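Local coordinates for inactive glucansucrase (PDB 5JBD), which belongs to glycoside hydrolase family 70, of the TIM-barrel clan, and carries a bound calcium ion, at residues L167-E172 / L846-I851; F196-S201 / Y211-Y216; Q759-V764 / N783-A788. One frame throughout, in Å; residues are numbered along the deposited sequence.

Contact 1 of 3, residues L167-E172 / L846-I851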
loop_
_atom_site.group_PDB
_atom_site.type_symbol
_atom_site.label_atom_id
_atom_site.label_comp_id
_atom_site.label_asym_id
_atom_site.label_seq_id
_atom_site.Cartn_x
_atom_site.Cartn_y
_atom_site.Cartn_z
ATOM N N LEU A 167 11.374 21.254 17.837
ATOM C CA LEU A 167 11.236 20.007 18.607
ATOM C C LEU A 167 9.936 19.261 18.290
ATOM O O LEU A 167 9.500 18.400 19.066
ATOM C CB LEU A 167 11.318 20.305 20.124
ATOM C CG LEU A 167 12.445 21.237 20.579
ATOM C CD1 LEU A 167 12.373 21.460 22.089
ATOM C CD2 LEU A 167 13.807 20.685 20.176
ATOM N N SER A 168 9.326 19.564 17.139
ATOM C CA SER A 168 8.038 18.988 16.777
ATOM C C SER A 168 7.855 19.013 15.263
ATOM O O SER A 168 8.725 19.485 14.528
ATOM C CB SER A 168 6.903 19.743 17.476
ATOM O OG SER A 168 6.917 21.121 17.140
ATOM N N ALA A 169 6.713 18.498 14.817
ATOM C CA ALA A 169 6.458 18.206 13.409
ATOM C C ALA A 169 6.715 19.365 12.446
ATOM O O ALA A 169 7.335 19.158 11.406
ATOM C CB ALA A 169 5.029 17.692 13.235
ATOM N N SER A 170 6.300 20.578 12.811
ATOM C CA SER A 170 6.297 21.691 11.846
ATOM C C SER A 170 7.667 22.013 11.224
ATOM O O SER A 170 7.736 22.381 10.052
ATOM C CB SER A 170 5.668 22.960 12.438
ATOM O OG SER A 170 6.463 23.502 13.467
ATOM N N SER A 171 8.757 21.850 11.974
ATOM C CA SER A 171 10.106 22.104 11.422
ATOM C C SER A 171 10.539 21.114 10.320
ATOM O O SER A 171 11.518 21.363 9.640
ATOM C CB SER A 171 11.179 22.108 12.525
ATOM O OG SER A 171 11.237 20.859 13.187
ATOM N N GLU A 172 9.832 19.993 10.171
ATOM C CA GLU A 172 10.127 19.037 9.099
ATOM C C GLU A 172 9.699 19.541 7.710
ATOM O O GLU A 172 10.160 19.012 6.697
ATOM C CB GLU A 172 9.483 17.691 9.409
ATOM C CG GLU A 172 10.034 17.063 10.690
ATOM C CD GLU A 172 9.427 15.703 11.001
ATOM O OE1 GLU A 172 8.382 15.348 10.403
ATOM O OE2 GLU A 172 9.998 14.986 11.860
ATOM N N LEU A 846 8.145 11.985 6.273
ATOM C CA LEU A 846 8.381 12.780 7.477
ATOM C C LEU A 846 7.707 12.090 8.660
ATOM O O LEU A 846 6.566 11.651 8.555
ATOM C CB LEU A 846 7.858 14.209 7.309
ATOM C CG LEU A 846 8.331 15.014 6.095
ATOM C CD1 LEU A 846 7.774 16.431 6.147
ATOM C CD2 LEU A 846 9.849 15.025 5.960
ATOM N N GLN A 847 8.430 11.955 9.778
ATOM C CA GLN A 847 7.942 11.147 10.900
ATOM C C GLN A 847 7.281 11.943 12.029
ATOM O O GLN A 847 6.893 11.359 13.048
ATOM C CB GLN A 847 9.081 10.271 11.437
ATOM C CG GLN A 847 9.549 9.232 10.427
ATOM C CD GLN A 847 10.472 8.187 11.027
ATOM O OE1 GLN A 847 10.896 8.301 12.176
ATOM N NE2 GLN A 847 10.821 7.174 10.236
ATOM N N ASN A 848 7.153 13.258 11.845
ATOM C CA ASN A 848 6.485 14.153 12.799
ATOM C C ASN A 848 7.189 14.232 14.178
ATOM O O ASN A 848 6.523 14.326 15.200
ATOM C CB ASN A 848 5.001 13.762 12.992
ATOM C CG ASN A 848 4.199 13.795 11.701
ATOM O OD1 ASN A 848 3.496 12.844 11.377
ATOM N ND2 ASN A 848 4.293 14.887 10.966
ATOM N N ILE A 849 8.522 14.221 14.179
ATOM C CA ILE A 849 9.312 14.361 15.426
ATOM C C ILE A 849 10.082 15.678 15.570
ATOM O O ILE A 849 10.359 16.115 16.699
ATOM C CB ILE A 849 10.277 13.172 15.630
ATOM C CG1 ILE A 849 11.293 13.062 14.488
ATOM C CG2 ILE A 849 9.482 11.876 15.772
ATOM C CD1 ILE A 849 12.309 11.964 14.676
ATOM N N GLY A 850 10.457 16.281 14.448
ATOM C CA GLY A 850 11.173 17.552 14.421
ATOM C C GLY A 850 12.592 17.390 13.921
ATOM O O GLY A 850 13.221 16.352 14.147
ATOM N N ILE A 851 13.096 18.430 13.263
ATOM C CA ILE A 851 14.430 18.417 12.658
ATOM C C ILE A 851 15.510 18.954 13.605
ATOM O O ILE A 851 16.697 18.781 13.332
ATOM C CB ILE A 851 14.420 19.186 11.299
ATOM C CG1 ILE A 851 15.559 18.744 10.368
ATOM C CG2 ILE A 851 14.499 20.703 11.490
ATOM C CD1 ILE A 851 15.612 17.266 10.068
#
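The carboxylate of Glu-172 is the flat group of this contact, and three successive backbone N-H groups of 846-851 close on it, a side chain supplying the acceptors that a partner strand would otherwise give. Asn-848 N reaches OE1 at 2.8 Å on the syn side, 17° out of the carboxylate plane. The other two donors share one face at OE2: Gly-850 N sits 2.9 Å from OE2 and 47° above the plane, with a nearly straight N-H, while Ile-849 N, also 2.9 Å from OE2, stands at a similar height but is more bent. Asn-848 has a positive phi, and the chain curls there. CG of Glu-172 lies anti to the carbonyl carbon (chi1 -62°) and the chain runs extended, carrying the carboxylate from the 3-10 turn 169-172 into the curl. Tyr-786 OH adds a further bond to OE2; so many donors probably favour the ionised acid. Ile-851 N points almost straight at Ser-171 OG, 3.1 Å away, and that hydroxyl also bonds to Pro-165 O. Gly-850 CA passes 3.1 Å from Ser-168 O; a CB here would clash with Ser-168 N and jam against the preceding carbonyl. Carbon contacts are few: Leu-846 CD1 rests 3.9 Å from Glu-172 CB, and Ile-851 CG2 lies 3.8 Å from Ser-171 CB. The contact ties two loops at the six-stranded antiparallel sheet, one between helix 151-162 and strand 193-197, the other leaving strand 841-845; Ile-849 and Ile-851 pack on Tyr-786 of strand 784-791, and Ile-851 also reaches Val-764 of strand 758-767.

Contact 2 of 3, residues F196-S201 / Y211-Y216; sequences FVNNNS and YADSNY
An Asx turn at Asn-199 and an ST turn at Ser-214 flank this surface contact, in which the chain leaving strand 193-197 of a six-stranded antiparallel sheet is tied to a loop further on by side chains that take the place of peptide groups. The amide of Asn-198 clasps both backbone polar atoms of one residue. Its OD1 accepts from Ser-214 N at 2.9 Å, the donor tilted 29° from the carbonyl plane, while its ND2 donates to Ser-214 O at 3.0 Å. That oxygen lies in the Asn-198 amide plane, although ND2 stands above the plane of the Ser-214 carbonyl. CG of Asn-198 is anti to the carbonyl carbon (chi1 -71°), which sets the amide beside Ser-214; the two bonds then hold the rotation of the amide about CB-CG.

Asp-213 answers from the other side of the contact: its OD1 takes Asn-199 N at 2.9 Å on the syn side, 31° out of the carboxylate plane. OD2 of Asp-213 merely approaches CB of Asn-200, at 3.8 Å. In the Asx turn Asn-199 OD1 accepts from Ser-201 N at 3.2 Å, and its ND2 turns to Thr-763 OG1 and Lys-206 O. A glycerol, probably from the crystallisation liquor, bonds to Asn-215 N. Within the ST turn, Ser-214 OG accepts from Tyr-216 N at 2.9 Å.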
loop_
_atom_site.group_PDB
_atom_site.type_symbol
_atom_site.label_atom_id
_atom_site.label_comp_id
_atom_site.label_asym_id
_atom_site.label_seq_id
_atom_site.Cartn_x
_atom_site.Cartn_y
_atom_site.Cartn_z
ATOM N N PHE A 196 18.123 9.507 3.168
ATOM C CA PHE A 196 19.300 9.217 3.996
ATOM C C PHE A 196 20.547 9.311 3.121
ATOM O O PHE A 196 20.632 8.643 2.069
ATOM C CB PHE A 196 19.220 7.811 4.600
ATOM C CG PHE A 196 17.995 7.557 5.442
ATOM C CD1 PHE A 196 17.312 8.583 6.083
ATOM C CD2 PHE A 196 17.536 6.261 5.606
ATOM C CE1 PHE A 196 16.205 8.322 6.860
ATOM C CE2 PHE A 196 16.423 5.990 6.393
ATOM C CZ PHE A 196 15.755 7.024 7.016
ATOM N N VAL A 197 21.501 10.142 3.549
ATOM C CA VAL A 197 22.737 10.384 2.786
ATOM C C VAL A 197 23.958 9.998 3.594
ATOM O O VAL A 197 23.888 9.884 4.827
ATOM C CB VAL A 197 22.883 11.851 2.303
ATOM C CG1 VAL A 197 21.661 12.284 1.486
ATOM C CG2 VAL A 197 23.172 12.820 3.447
ATOM N N ASN A 198 25.064 9.802 2.887
ATOM C CA ASN A 198 26.330 9.423 3.505
ATOM C C ASN A 198 26.930 10.584 4.291
ATOM O O ASN A 198 26.813 11.745 3.904
ATOM C CB ASN A 198 27.343 8.918 2.463
ATOM C CG ASN A 198 26.981 7.555 1.898
ATOM O OD1 ASN A 198 26.044 6.899 2.354
ATOM N ND2 ASN A 198 27.723 7.124 0.883
ATOM N N ASN A 199 27.555 10.247 5.410
ATOM C CA ASN A 199 28.194 11.241 6.254
ATOM C C ASN A 199 29.255 10.584 7.138
ATOM O O ASN A 199 28.950 10.071 8.227
ATOM C CB ASN A 199 27.157 11.989 7.105
ATOM C CG ASN A 199 27.789 13.073 7.965
ATOM O OD1 ASN A 199 28.968 13.413 7.792
ATOM N ND2 ASN A 199 27.015 13.616 8.901
ATOM N N ASN A 200 30.490 10.619 6.652
ATOM C CA ASN A 200 31.637 10.137 7.392
ATOM C C ASN A 200 32.577 11.305 7.730
ATOM O O ASN A 200 33.793 11.151 7.707
ATOM C CB ASN A 200 32.360 9.044 6.582
ATOM C CG ASN A 200 33.399 8.278 7.407
ATOM O OD1 ASN A 200 33.279 8.131 8.631
ATOM N ND2 ASN A 200 34.432 7.784 6.725
ATOM N N SER A 201 32.005 12.462 8.071
ATOM C CA SER A 201 32.795 13.663 8.332
ATOM C C SER A 201 33.530 13.587 9.683
ATOM O O SER A 201 33.088 12.900 10.604
ATOM C CB SER A 201 31.914 14.911 8.309
ATOM O OG SER A 201 32.646 16.076 8.641
ATOM N N TYR A 211 28.015 4.481 10.042
ATOM C CA TYR A 211 27.310 3.185 10.161
ATOM C C TYR A 211 26.071 3.095 9.224
ATOM O O TYR A 211 25.657 2.001 8.854
ATOM C CB TYR A 211 26.904 2.901 11.633
ATOM C CG TYR A 211 26.201 4.090 12.254
ATOM C CD1 TYR A 211 24.853 4.324 12.011
ATOM C CD2 TYR A 211 26.906 5.027 13.019
ATOM C CE1 TYR A 211 24.216 5.438 12.516
ATOM C CE2 TYR A 211 26.273 6.158 13.521
ATOM C CZ TYR A 211 24.925 6.354 13.261
ATOM O OH TYR A 211 24.255 7.447 13.748
ATOM N N ALA A 212 25.475 4.235 8.870
ATOM C CA ALA A 212 24.313 4.279 7.937
ATOM C C ALA A 212 24.676 4.603 6.476
ATOM O O ALA A 212 23.777 4.775 5.638
ATOM C CB ALA A 212 23.270 5.268 8.450
ATOM N N ASP A 213 25.975 4.688 6.172
ATOM C CA ASP A 213 26.433 4.939 4.814
ATOM C C ASP A 213 26.146 3.755 3.892
ATOM O O ASP A 213 26.029 2.606 4.344
ATOM C CB ASP A 213 27.937 5.235 4.765
ATOM C CG ASP A 213 28.304 6.591 5.355
ATOM O OD1 ASP A 213 27.406 7.354 5.761
ATOM O OD2 ASP A 213 29.521 6.885 5.417
ATOM N N SER A 214 26.003 4.058 2.599
ATOM C CA SER A 214 25.773 3.046 1.586
ATOM C C SER A 214 26.452 3.439 0.269
ATOM O O SER A 214 26.510 4.616 -0.090
ATOM C CB SER A 214 24.270 2.827 1.386
ATOM O OG SER A 214 23.986 1.972 0.282
ATOM N N ASN A 215 26.970 2.429 -0.422
ATOM C CA ASN A 215 27.475 2.566 -1.790
ATOM C C ASN A 215 26.353 2.385 -2.829
ATOM O O ASN A 215 26.628 2.458 -4.009
ATOM C CB ASN A 215 28.570 1.530 -2.053
ATOM C CG ASN A 215 29.827 1.789 -1.247
ATOM O OD1 ASN A 215 30.391 0.865 -0.673
ATOM N ND2 ASN A 215 30.262 3.048 -1.178
ATOM N N TYR A 216 25.123 2.124 -2.386
ATOM C CA TYR A 216 24.009 1.853 -3.282
ATOM C C TYR A 216 23.011 3.008 -3.237
ATOM O O TYR A 216 23.362 4.112 -3.651
ATOM C CB TYR A 216 23.450 0.456 -2.992
ATOM C CG TYR A 216 24.506 -0.561 -3.358
ATOM C CD1 TYR A 216 24.694 -0.933 -4.684
ATOM C CD2 TYR A 216 25.381 -1.076 -2.398
ATOM C CE1 TYR A 216 25.699 -1.814 -5.050
ATOM C CE2 TYR A 216 26.390 -1.977 -2.754
ATOM C CZ TYR A 216 26.548 -2.334 -4.083
ATOM O OH TYR A 216 27.536 -3.223 -4.465
#

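Contact 3 of 3, residues Q759-V764 / N783-A788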
loop_
_atom_site.group_PDB
_atom_site.type_symbol
_atom_site.label_atom_id
_atom_site.label_comp_id
_atom_site.label_asym_id
_atom_site.label_seq_id
_atom_site.Cartn_x
_atom_site.Cartn_y
_atom_site.Cartn_z
ATOM N N GLN A 759 15.092 4.024 17.170
ATOM C CA GLN A 759 15.613 5.246 16.562
ATOM C C GLN A 759 17.096 5.125 16.241
ATOM O O GLN A 759 17.849 4.396 16.914
ATOM C CB GLN A 759 15.411 6.463 17.457
ATOM C CG GLN A 759 13.999 7.005 17.437
ATOM C CD GLN A 759 13.798 8.153 18.409
ATOM O OE1 GLN A 759 13.720 7.944 19.621
ATOM N NE2 GLN A 759 13.727 9.372 17.886
ATOM N N GLU A 760 17.495 5.862 15.207
ATOM C CA GLU A 760 18.858 5.873 14.715
ATOM C C GLU A 760 19.195 7.292 14.274
ATOM O O GLU A 760 18.352 7.975 13.698
ATOM C CB GLU A 760 18.984 4.896 13.542
ATOM C CG GLU A 760 20.413 4.607 13.088
ATOM C CD GLU A 760 20.497 3.641 11.915
ATOM O OE1 GLU A 760 19.446 3.153 11.417
ATOM O OE2 GLU A 760 21.638 3.379 11.475
ATOM N N ALA A 761 20.418 7.741 14.552
ATOM C CA ALA A 761 20.876 9.025 14.035
ATOM C C ALA A 761 21.252 8.826 12.573
ATOM O O ALA A 761 22.184 8.081 12.253
ATOM C CB ALA A 761 22.051 9.575 14.832
ATOM N N VAL A 762 20.504 9.475 11.695
ATOM C CA VAL A 762 20.788 9.459 10.251
ATOM C C VAL A 762 21.007 10.886 9.773
ATOM O O VAL A 762 20.482 11.820 10.376
ATOM C CB VAL A 762 19.643 8.808 9.443
ATOM C CG1 VAL A 762 19.661 7.304 9.634
ATOM C CG2 VAL A 762 18.278 9.368 9.825
ATOM N N THR A 763 21.791 11.052 8.714
ATOM C CA THR A 763 21.986 12.351 8.100
ATOM C C THR A 763 21.007 12.462 6.926
ATOM O O THR A 763 20.987 11.583 6.045
ATOM C CB THR A 763 23.436 12.532 7.656
ATOM O OG1 THR A 763 24.303 12.354 8.789
ATOM C CG2 THR A 763 23.652 13.925 7.082
ATOM N N VAL A 764 20.194 13.526 6.918
ATOM C CA VAL A 764 19.086 13.647 5.951
ATOM C C VAL A 764 18.969 14.980 5.211
ATOM O O VAL A 764 19.518 15.998 5.624
ATOM C CB VAL A 764 17.718 13.363 6.612
ATOM C CG1 VAL A 764 17.759 12.059 7.406
ATOM C CG2 VAL A 764 17.250 14.521 7.490
ATOM N N ASN A 783 21.641 17.614 4.863
ATOM C CA ASN A 783 22.757 17.074 5.644
ATOM C C ASN A 783 22.601 17.332 7.150
ATOM O O ASN A 783 23.558 17.715 7.829
ATOM C CB ASN A 783 24.100 17.623 5.111
ATOM C CG ASN A 783 24.307 17.322 3.629
ATOM O OD1 ASN A 783 24.360 18.234 2.793
ATOM N ND2 ASN A 783 24.411 16.048 3.299
ATOM N N GLN A 784 21.382 17.127 7.653
ATOM C CA GLN A 784 21.053 17.341 9.060
ATOM C C GLN A 784 20.871 16.014 9.754
ATOM O O GLN A 784 20.213 15.119 9.221
ATOM C CB GLN A 784 19.750 18.133 9.208
ATOM C CG GLN A 784 19.804 19.573 8.732
ATOM C CD GLN A 784 20.875 20.387 9.418
ATOM O OE1 GLN A 784 20.982 20.396 10.642
ATOM N NE2 GLN A 784 21.679 21.084 8.623
ATOM N N ILE A 785 21.418 15.896 10.960
ATOM C CA ILE A 785 21.201 14.702 11.767
ATOM C C ILE A 785 19.759 14.707 12.286
ATOM O O ILE A 785 19.310 15.692 12.861
ATOM C CB ILE A 785 22.256 14.562 12.894
ATOM C CG1 ILE A 785 23.638 14.374 12.250
ATOM C CG2 ILE A 785 21.898 13.387 13.798
ATOM C CD1 ILE A 785 24.778 14.067 13.179
ATOM N N TYR A 786 19.083 13.573 12.100
ATOM C CA TYR A 786 17.656 13.391 12.356
ATOM C C TYR A 786 17.480 12.026 13.014
ATOM O O TYR A 786 18.103 11.041 12.584
ATOM C CB TYR A 786 16.940 13.410 10.989
ATOM C CG TYR A 786 15.415 13.283 10.959
ATOM C CD1 TYR A 786 14.594 14.236 11.561
ATOM C CD2 TYR A 786 14.790 12.238 10.257
ATOM C CE1 TYR A 786 13.201 14.135 11.496
ATOM C CE2 TYR A 786 13.397 12.131 10.183
ATOM C CZ TYR A 786 12.601 13.080 10.794
ATOM O OH TYR A 786 11.216 12.983 10.735
ATOM N N PHE A 787 16.646 11.955 14.051
ATOM C CA PHE A 787 16.496 10.726 14.829
ATOM C C PHE A 787 15.312 9.882 14.352
ATOM O O PHE A 787 14.348 9.641 15.081
ATOM C CB PHE A 787 16.394 11.051 16.327
ATOM C CG PHE A 787 17.580 11.802 16.880
ATOM C CD1 PHE A 787 18.887 11.387 16.611
ATOM C CD2 PHE A 787 17.397 12.894 17.715
ATOM C CE1 PHE A 787 19.978 12.068 17.137
ATOM C CE2 PHE A 787 18.483 13.571 18.256
ATOM C CZ PHE A 787 19.777 13.157 17.965
ATOM N N ALA A 788 15.409 9.405 13.113
ATOM C CA ALA A 788 14.327 8.643 12.489
ATOM C C ALA A 788 14.191 7.298 13.153
ATOM O O ALA A 788 15.192 6.717 13.593
ATOM C CB ALA A 788 14.605 8.448 11.003
#
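Val-762 O receives two donors from the facing strand: Tyr-786 N at 2.8 Å, nearly along the C=O axis, and the weaker CA-H of Ile-785, whose CA is 3.3 Å away. The return bond, Val-762 N to Tyr-786 O at 3.0 Å, is almost straight, so Val-762 and Tyr-786 form an antiparallel hydrogen-bonded pair. Val-764 and Gln-784 repeat the pattern, with Val-764 N 2.8 Å from Gln-784 O.

Between these rungs Thr-763 and Ile-785 make a non-hydrogen-bonded pair. Their side chains share a face with Ala-761 and Phe-787, where CB of Ala-761 meets the edge of the Phe-787 ring in its plane, 4.0 Å from CE1. On the other face, CG2 of Val-764 lies 3.7 Å from Tyr-786 CB and obliquely to the ring; CG2 of Val-762 touches CB of Ala-788.

The two strands, 758-767 and 784-791, are neighbours in a six-stranded antiparallel sheet, and the second forms one of its outer strands within the chain. The pairing is disturbed at both ends. Asn-783 and Gln-784 together face Val-764 in a G1 beta bulge, Asn-783 having the left-handed backbone conformation of the bulge's first residue. At the far end Phe-787 is the centre of an inverse gamma turn, and its carbonyl takes a side-chain donor: Gln-759 NE2 reaches Phe-787 O at 2.9 Å, with that oxygen in the plane of the Gln-759 amide. The amide stands almost perpendicular to the Phe-787 ring (89°), and NE2 passes 3.5 Å from Phe-787 CB.

In the fold
Contact 3 is the buried member of the three and is built from backbone-to-backbone rungs, interrupted by a bulge, with mostly apolar side chains on the two faces. Contacts 1 and 2 lie at loops around the same sheet and rely instead on side chains that bond backbone groups, a carboxylate and a hydroxyl in contact 1 and an amide with a carboxylate in contact 2. Contact 1 is partly buried and joins portions of chain more than 670 residues apart; contact 2 is a local surface closure. Both meet contact 3, whose Tyr-786 OH bonds Glu-172 OE2 and Gln-847 N of contact 1, while Tyr-211 OH of contact 2 bonds Ala-761 O and Val-197 N bonds Thr-763 O.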